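Local coordinates for protein synaptotagmin IV (Rattus norvegicus, PDB 1W15) that does not bind calcium, and takes part in the mobility of neuronal dense core vesicles through its interaction with the kinesin KIF1A, at residues L19-L32 against C92-V104. Sequence-based numbering, arbitrary orientation.
Sequences LLVSLCYQSTTNTL and CESLEEISVEFLV. With CA (calcium ion), chain C.
Leu95 and Tyr25 meet methyl to ring: CD2 of Leu95 sits over one face of the tyrosine in a CH-pi contact, 3.6 Å from the ring centroid and 22° off its normal, while the opposite face carries Ser27 CA. At the edge, in the ring plane, lies a water. Further along, Val21 CG1 lies over one face of the Phe102 ring, 4.0 Å from its centroid. The water at the tyrosine edge donates to Asn30 OD1 and to Cys92 O, both at 2.8 Å, and so bridges the two loops; its link to Tyr25 OH is too short to trust. A second water donates to Tyr25 OH and binds a calcium ion of the crystal, held also by Glu93 O at 2.5 Å and distinct from the one at Asp52, Asp106, Ser107 and Glu108. Replacing Tyr25 by an alanine would probably leave Leu95 CD2 without its aromatic seat and the second water without its hydroxyl acceptor. In Leu19, chi1 -176° and chi2 68° together put CD2 3.8 Å from Phe102 CB and CD1 4.1 Å from Val104 CG2. Between the two rings, Leu32 CD2 and Leu23 CD2 both pack on Val100 CG2, at 3.9 Å in the case of Leu32. Trp133 of helix 128-138 touches Leu23 and Val100. Strands 19-26 and 98-104, whose axes approach to 10.1 Å, belong to different antiparallel four-stranded sheets; their inward side chains form part of the hydrophobic core of the C2B beta-sandwich.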
ATOM      1  N   LEU A  19      14.730  -5.899   5.686  1.00 32.53           N
ATOM      2  CA  LEU A  19      13.941  -4.739   5.301  1.00 33.23           C
ATOM      3  C   LEU A  19      13.113  -5.113   4.086  1.00 32.43           C
ATOM      4  O   LEU A  19      13.627  -5.727   3.132  1.00 34.84           O
ATOM      5  CB  LEU A  19      14.828  -3.543   4.945  1.00 33.51           C
ATOM      6  CG  LEU A  19      14.073  -2.233   4.629  1.00 35.13           C
ATOM      7  CD1 LEU A  19      13.400  -1.693   5.897  1.00 34.95           C
ATOM      8  CD2 LEU A  19      15.003  -1.136   4.007  1.00 34.58           C
ATOM      9  N   LEU A  20      11.814  -4.853   4.183  1.00 33.44           N
ATOM     10  CA  LEU A  20      10.883  -5.199   3.093  1.00 33.09           C
ATOM     11  C   LEU A  20      10.575  -3.912   2.322  1.00 33.45           C
ATOM     12  O   LEU A  20      10.109  -2.900   2.915  1.00 33.05           O
ATOM     13  CB  LEU A  20       9.595  -5.782   3.704  1.00 34.23           C
ATOM     14  CG  LEU A  20       8.467  -6.088   2.727  1.00 31.68           C
ATOM     15  CD1 LEU A  20       8.860  -7.203   1.734  1.00 33.42           C
ATOM     16  CD2 LEU A  20       7.189  -6.503   3.563  1.00 29.41           C
ATOM     17  N   VAL A  21      10.836  -3.927   1.007  1.00 33.79           N
ATOM     18  CA  VAL A  21      10.667  -2.698   0.215  1.00 33.74           C
ATOM     19  C   VAL A  21       9.968  -3.071  -1.094  1.00 33.55           C
ATOM     20  O   VAL A  21      10.045  -4.234  -1.506  1.00 33.26           O
ATOM     21  CB  VAL A  21      11.985  -1.935  -0.081  1.00 33.69           C
ATOM     22  CG1 VAL A  21      12.623  -1.376   1.236  1.00 32.29           C
ATOM     23  CG2 VAL A  21      12.986  -2.795  -0.914  1.00 33.66           C
ATOM     24  N   SER A  22       9.205  -2.137  -1.655  1.00 32.19           N
ATOM     25  CA  SER A  22       8.549  -2.401  -2.947  1.00 34.81           C
ATOM     26  C   SER A  22       8.888  -1.246  -3.865  1.00 35.71           C
ATOM     27  O   SER A  22       8.913  -0.081  -3.402  1.00 37.62           O
ATOM     28  CB  SER A  22       7.014  -2.500  -2.758  1.00 32.57           C
ATOM     29  OG  SER A  22       6.374  -2.809  -3.973  1.00 36.35           O
ATOM     30  N   LEU A  23       9.178  -1.522  -5.145  1.00 34.43           N
ATOM     31  CA  LEU A  23       9.529  -0.445  -6.068  1.00 33.60           C
ATOM     32  C   LEU A  23       8.765  -0.658  -7.363  1.00 34.26           C
ATOM     33  O   LEU A  23       8.415  -1.812  -7.666  1.00 33.75           O
ATOM     34  CB  LEU A  23      11.041  -0.429  -6.362  1.00 33.86           C
ATOM     35  CG  LEU A  23      12.002   0.111  -5.244  1.00 34.34           C
ATOM     36  CD1 LEU A  23      12.312  -0.962  -4.274  1.00 35.86           C
ATOM     37  CD2 LEU A  23      13.298   0.663  -5.873  1.00 38.32           C
ATOM     38  N   CYS A  24       8.473   0.438  -8.070  1.00 33.34           N
ATOM     39  CA  CYS A  24       7.765   0.400  -9.366  1.00 33.02           C
ATOM     40  C   CYS A  24       8.368   1.485 -10.253  1.00 33.35           C
ATOM     41  O   CYS A  24       8.396   2.667  -9.862  1.00 32.53           O
ATOM     42  CB  CYS A  24       6.267   0.694  -9.185  1.00 32.37           C
ATOM     43  SG  CYS A  24       5.394   0.690 -10.731  1.00 35.46           S
ATOM     44  N   TYR A  25       8.857   1.103 -11.442  1.00 33.20           N
ATOM     45  CA  TYR A  25       9.442   2.063 -12.377  1.00 33.99           C
ATOM     46  C   TYR A  25       8.380   2.415 -13.442  1.00 34.88           C
ATOM     47  O   TYR A  25       7.938   1.568 -14.217  1.00 34.59           O
ATOM     48  CB  TYR A  25      10.678   1.471 -13.065  1.00 34.59           C
ATOM     49  CG  TYR A  25      11.326   2.348 -14.130  1.00 35.80           C
ATOM     50  CD1 TYR A  25      11.468   3.725 -13.940  1.00 36.26           C
ATOM     51  CD2 TYR A  25      11.832   1.787 -15.330  1.00 34.27           C
ATOM     52  CE1 TYR A  25      12.079   4.546 -14.909  1.00 33.73           C
ATOM     53  CE2 TYR A  25      12.464   2.602 -16.301  1.00 35.20           C
ATOM     54  CZ  TYR A  25      12.569   3.974 -16.079  1.00 35.88           C
ATOM     55  OH  TYR A  25      13.159   4.812 -17.003  1.00 32.64           O
ATOM     56  N   GLN A  26       7.946   3.666 -13.393  1.00 36.38           N
ATOM     57  CA  GLN A  26       6.973   4.231 -14.333  1.00 39.12           C
ATOM     58  C   GLN A  26       7.817   4.681 -15.568  1.00 38.27           C
ATOM     59  O   GLN A  26       8.113   5.871 -15.717  1.00 38.21           O
ATOM     60  CB  GLN A  26       6.097   5.355 -13.606  1.00 39.04           C
ATOM     61  CG  GLN A  26       5.636   5.104 -12.151  1.00 45.81           C
ATOM     62  CD  GLN A  26       4.321   5.749 -11.678  1.00 54.46           C
ATOM     63  OE1 GLN A  26       3.914   5.526 -10.533  1.00 55.59           O
ATOM     64  NE2 GLN A  26       3.513   6.533 -12.381  1.00 59.14           N
ATOM     65  N   SER A  27       8.190   3.707 -16.431  1.00 40.09           N
ATOM     66  CA  SER A  27       9.132   3.999 -17.531  1.00 40.26           C
ATOM     67  C   SER A  27       8.740   5.138 -18.488  1.00 42.31           C
ATOM     68  O   SER A  27       9.625   5.885 -18.954  1.00 42.80           O
ATOM     69  CB  SER A  27       9.487   2.735 -18.350  1.00 41.01           C
ATOM     70  OG  SER A  27       8.429   2.320 -19.191  1.00 39.84           O
ATOM     71  N   THR A  28       7.446   5.266 -18.805  1.00 43.06           N
ATOM     72  CA  THR A  28       6.998   6.328 -19.747  1.00 43.59           C
ATOM     73  C   THR A  28       6.979   7.710 -19.091  1.00 45.08           C
ATOM     74  O   THR A  28       6.912   8.721 -19.791  1.00 43.78           O
ATOM     75  CB  THR A  28       5.599   6.052 -20.338  1.00 43.54           C
ATOM     76  OG1 THR A  28       4.622   6.037 -19.280  1.00 44.13           O
ATOM     77  CG2 THR A  28       5.522   4.681 -20.942  1.00 42.86           C
ATOM     78  N   THR A  29       7.028   7.764 -17.763  1.00 45.55           N
ATOM     79  CA  THR A  29       7.030   9.098 -17.085  1.00 47.66           C
ATOM     80  C   THR A  29       8.263   9.412 -16.222  1.00 46.42           C
ATOM     81  O   THR A  29       8.296  10.422 -15.542  1.00 46.29           O
ATOM     82  CB  THR A  29       5.832   9.319 -16.246  1.00 46.38           C
ATOM     83  OG1 THR A  29       5.758   8.270 -15.249  1.00 50.73           O
ATOM     84  CG2 THR A  29       4.571   9.231 -17.099  1.00 50.95           C
ATOM     85  N   ASN A  30       9.270   8.561 -16.283  1.00 47.73           N
ATOM     86  CA  ASN A  30      10.501   8.804 -15.531  1.00 49.00           C
ATOM     87  C   ASN A  30      10.233   9.105 -14.057  1.00 46.99           C
ATOM     88  O   ASN A  30      10.713  10.115 -13.535  1.00 46.89           O
ATOM     89  CB  ASN A  30      11.229   9.986 -16.165  1.00 49.72           C
ATOM     90  CG  ASN A  30      11.241   9.889 -17.659  1.00 53.01           C
ATOM     91  OD1 ASN A  30      11.726   8.880 -18.244  1.00 55.32           O
ATOM     92  ND2 ASN A  30      10.686  10.914 -18.305  1.00 55.18           N
ATOM     93  N   THR A  31       9.420   8.283 -13.406  1.00 46.29           N
ATOM     94  CA  THR A  31       9.315   8.367 -11.933  1.00 46.07           C
ATOM     95  C   THR A  31       9.543   6.981 -11.415  1.00 43.26           C
ATOM     96  O   THR A  31       9.365   5.992 -12.143  1.00 43.37           O
ATOM     97  CB  THR A  31       7.963   8.894 -11.370  1.00 47.05           C
ATOM     98  OG1 THR A  31       6.900   8.261 -12.047  1.00 52.13           O
ATOM     99  CG2 THR A  31       7.749  10.434 -11.575  1.00 51.54           C
ATOM    100  N   LEU A  32       9.968   6.893 -10.155  1.00 40.06           N
ATOM    101  CA  LEU A  32      10.195   5.598  -9.551  1.00 36.75           C
ATOM    102  C   LEU A  32       9.496   5.719  -8.221  1.00 35.50           C
ATOM    103  O   LEU A  32       9.765   6.668  -7.459  1.00 34.88           O
ATOM    104  CB  LEU A  32      11.695   5.398  -9.306  1.00 36.81           C
ATOM    105  CG  LEU A  32      12.140   4.151  -8.540  1.00 35.06           C
ATOM    106  CD1 LEU A  32      11.928   2.807  -9.341  1.00 35.59           C
ATOM    107  CD2 LEU A  32      13.632   4.344  -8.153  1.00 33.58           C
ATOM    108  N   CYS A  92      16.718  10.915 -16.155  1.00 41.46           N
ATOM    109  CA  CYS A  92      17.277  10.330 -17.371  1.00 42.33           C
ATOM    110  C   CYS A  92      16.264   9.339 -17.907  1.00 42.27           C
ATOM    111  O   CYS A  92      15.234   9.092 -17.272  1.00 40.89           O
ATOM    112  CB  CYS A  92      18.617   9.638 -17.076  1.00 42.24           C
ATOM    113  SG  CYS A  92      18.672   8.728 -15.499  1.00 48.59           S
ATOM    114  N   GLU A  93      16.559   8.778 -19.076  1.00 42.82           N
ATOM    115  CA  GLU A  93      15.598   7.970 -19.801  1.00 43.73           C
ATOM    116  C   GLU A  93      15.542   6.506 -19.380  1.00 43.51           C
ATOM    117  O   GLU A  93      14.710   5.746 -19.879  1.00 42.51           O
ATOM    118  CB  GLU A  93      15.846   8.100 -21.323  1.00 44.84           C
ATOM    119  CG  GLU A  93      15.335   9.425 -21.894  1.00 49.11           C
ATOM    120  CD  GLU A  93      14.022   9.903 -21.235  1.00 55.74           C
ATOM    121  OE1 GLU A  93      12.935   9.339 -21.540  1.00 56.19           O
ATOM    122  OE2 GLU A  93      14.085  10.857 -20.398  1.00 59.36           O
ATOM    123  N   SER A  94      16.421   6.107 -18.473  1.00 42.29           N
ATOM    124  CA  SER A  94      16.399   4.758 -17.949  1.00 42.79           C
ATOM    125  C   SER A  94      16.982   4.741 -16.542  1.00 43.53           C
ATOM    126  O   SER A  94      17.488   5.771 -16.067  1.00 43.55           O
ATOM    127  CB  SER A  94      17.224   3.843 -18.835  1.00 43.49           C
ATOM    128  OG  SER A  94      18.608   4.133 -18.682  1.00 42.09           O
ATOM    129  N   LEU A  95      16.935   3.560 -15.921  1.00 42.90           N
ATOM    130  CA  LEU A  95      17.472   3.316 -14.589  1.00 43.36           C
ATOM    131  C   LEU A  95      18.925   2.778 -14.575  1.00 43.41           C
ATOM    132  O   LEU A  95      19.441   2.354 -13.522  1.00 43.27           O
ATOM    133  CB  LEU A  95      16.566   2.307 -13.923  1.00 42.71           C
ATOM    134  CG  LEU A  95      15.475   2.759 -12.945  1.00 46.90           C
ATOM    135  CD1 LEU A  95      15.008   4.255 -12.968  1.00 46.68           C
ATOM    136  CD2 LEU A  95      14.375   1.764 -12.841  1.00 43.56           C
ATOM    137  N   GLU A  96      19.550   2.750 -15.751  1.00 43.47           N
ATOM    138  CA  GLU A  96      20.889   2.175 -15.903  1.00 44.75           C
ATOM    139  C   GLU A  96      21.916   2.698 -14.879  1.00 43.57           C
ATOM    140  O   GLU A  96      22.651   1.890 -14.291  1.00 43.40           O
ATOM    141  CB  GLU A  96      21.406   2.333 -17.346  1.00 46.31           C
ATOM    142  CG  GLU A  96      22.105   3.671 -17.635  1.00 52.89           C
ATOM    143  CD  GLU A  96      22.780   3.762 -19.003  1.00 58.44           C
ATOM    144  OE1 GLU A  96      22.164   3.341 -20.016  1.00 63.87           O
ATOM    145  OE2 GLU A  96      23.918   4.295 -19.083  1.00 61.01           O
ATOM    146  N   GLU A  97      21.949   4.024 -14.668  1.00 41.54           N
ATOM    147  CA  GLU A  97      22.888   4.662 -13.709  1.00 40.57           C
ATOM    148  C   GLU A  97      22.236   5.127 -12.417  1.00 38.87           C
ATOM    149  O   GLU A  97      22.831   5.888 -11.631  1.00 39.37           O
ATOM    150  CB  GLU A  97      23.599   5.841 -14.382  1.00 41.21           C
ATOM    151  CG  GLU A  97      24.596   5.367 -15.431  1.00 45.98           C
ATOM    152  CD  GLU A  97      25.278   6.508 -16.164  1.00 53.62           C
ATOM    153  OE1 GLU A  97      26.296   7.041 -15.649  1.00 56.70           O
ATOM    154  OE2 GLU A  97      24.803   6.866 -17.264  1.00 55.16           O
ATOM    155  N   ILE A  98      21.022   4.667 -12.175  1.00 36.52           N
ATOM    156  CA  ILE A  98      20.308   5.073 -10.971  1.00 36.29           C
ATOM    157  C   ILE A  98      20.500   4.004  -9.906  1.00 36.75           C
ATOM    158  O   ILE A  98      20.440   2.817 -10.210  1.00 36.98           O
ATOM    159  CB  ILE A  98      18.799   5.249 -11.332  1.00 36.04           C
ATOM    160  CG1 ILE A  98      18.622   6.394 -12.330  1.00 35.04           C
ATOM    161  CG2 ILE A  98      17.915   5.434 -10.083  1.00 34.37           C
ATOM    162  CD1 ILE A  98      18.942   7.789 -11.797  1.00 33.38           C
ATOM    163  N   SER A  99      20.701   4.403  -8.654  1.00 36.68           N
ATOM    164  CA  SER A  99      20.677   3.428  -7.591  1.00 36.75           C
ATOM    165  C   SER A  99      19.942   4.036  -6.396  1.00 36.39           C
ATOM    166  O   SER A  99      19.816   5.252  -6.323  1.00 36.22           O
ATOM    167  CB  SER A  99      22.088   3.013  -7.234  1.00 36.49           C
ATOM    168  OG  SER A  99      22.807   4.128  -6.769  1.00 40.79           O
ATOM    169  N   VAL A 100      19.473   3.183  -5.482  1.00 35.86           N
ATOM    170  CA  VAL A 100      18.677   3.616  -4.320  1.00 36.30           C
ATOM    171  C   VAL A 100      19.358   3.014  -3.081  1.00 36.71           C
ATOM    172  O   VAL A 100      19.719   1.833  -3.090  1.00 37.34           O
ATOM    173  CB  VAL A 100      17.211   3.122  -4.383  1.00 35.17           C
ATOM    174  CG1 VAL A 100      16.372   3.629  -3.168  1.00 37.20           C
ATOM    175  CG2 VAL A 100      16.521   3.558  -5.728  1.00 36.60           C
ATOM    176  N   GLU A 101      19.562   3.838  -2.067  1.00 35.24           N
ATOM    177  CA  GLU A 101      20.269   3.405  -0.870  1.00 36.06           C
ATOM    178  C   GLU A 101      19.268   3.540   0.249  1.00 36.00           C
ATOM    179  O   GLU A 101      18.742   4.633   0.453  1.00 37.31           O
ATOM    180  CB  GLU A 101      21.465   4.329  -0.619  1.00 36.21           C
ATOM    181  CG  GLU A 101      22.292   4.020   0.638  1.00 36.23           C
ATOM    182  CD  GLU A 101      23.385   5.105   0.873  1.00 38.58           C
ATOM    183  OE1 GLU A 101      23.078   6.312   0.780  1.00 37.08           O
ATOM    184  OE2 GLU A 101      24.556   4.753   1.166  1.00 37.92           O
ATOM    185  N   PHE A 102      19.061   2.468   1.014  1.00 35.25           N
ATOM    186  CA  PHE A 102      18.193   2.482   2.200  1.00 35.14           C
ATOM    187  C   PHE A 102      19.075   2.349   3.440  1.00 36.00           C
ATOM    188  O   PHE A 102      19.965   1.443   3.496  1.00 36.14           O
ATOM    189  CB  PHE A 102      17.233   1.290   2.193  1.00 35.03           C
ATOM    190  CG  PHE A 102      16.314   1.250   1.022  1.00 36.68           C
ATOM    191  CD1 PHE A 102      16.713   0.612  -0.174  1.00 35.18           C
ATOM    192  CD2 PHE A 102      15.019   1.803   1.116  1.00 35.44           C
ATOM    193  CE1 PHE A 102      15.856   0.580  -1.265  1.00 36.96           C
ATOM    194  CE2 PHE A 102      14.151   1.757   0.009  1.00 35.14           C
ATOM    195  CZ  PHE A 102      14.556   1.147  -1.156  1.00 34.79           C
ATOM    196  N   LEU A 103      18.844   3.235   4.407  1.00 34.86           N
ATOM    197  CA  LEU A 103      19.556   3.214   5.676  1.00 35.33           C
ATOM    198  C   LEU A 103      18.526   3.093   6.787  1.00 35.39           C
ATOM    199  O   LEU A 103      17.633   3.929   6.890  1.00 36.58           O
ATOM    200  CB  LEU A 103      20.374   4.516   5.850  1.00 35.69           C
ATOM    201  CG  LEU A 103      21.284   4.738   4.614  1.00 39.24           C
ATOM    202  CD1 LEU A 103      21.375   6.170   4.286  1.00 39.34           C
ATOM    203  CD2 LEU A 103      22.614   4.052   4.790  1.00 36.65           C
ATOM    204  N   VAL A 104      18.656   2.044   7.593  1.00 34.23           N
ATOM    205  CA  VAL A 104      17.879   1.888   8.804  1.00 33.47           C
ATOM    206  C   VAL A 104      18.738   2.459   9.961  1.00 34.37           C
ATOM    207  O   VAL A 104      19.854   1.971  10.194  1.00 34.35           O
ATOM    208  CB  VAL A 104      17.502   0.404   9.060  1.00 32.29           C
ATOM    209  CG1 VAL A 104      16.612   0.320  10.329  1.00 32.41           C
ATOM    210  CG2 VAL A 104      16.783  -0.250   7.789  1.00 35.83           C
TER
HETATM  211 CA    CA C1002      13.161   4.664 -21.520  1.00 48.47          CA
HETATM  212  O   HOH W   1      13.298   7.215 -16.553  1.00 51.25           O
HETATM  213  O   HOH W   2      11.981   5.705 -19.815  1.00 57.06           O
HETATM  214  O   HOH W   3      14.455   3.037 -21.509  1.00 56.06           O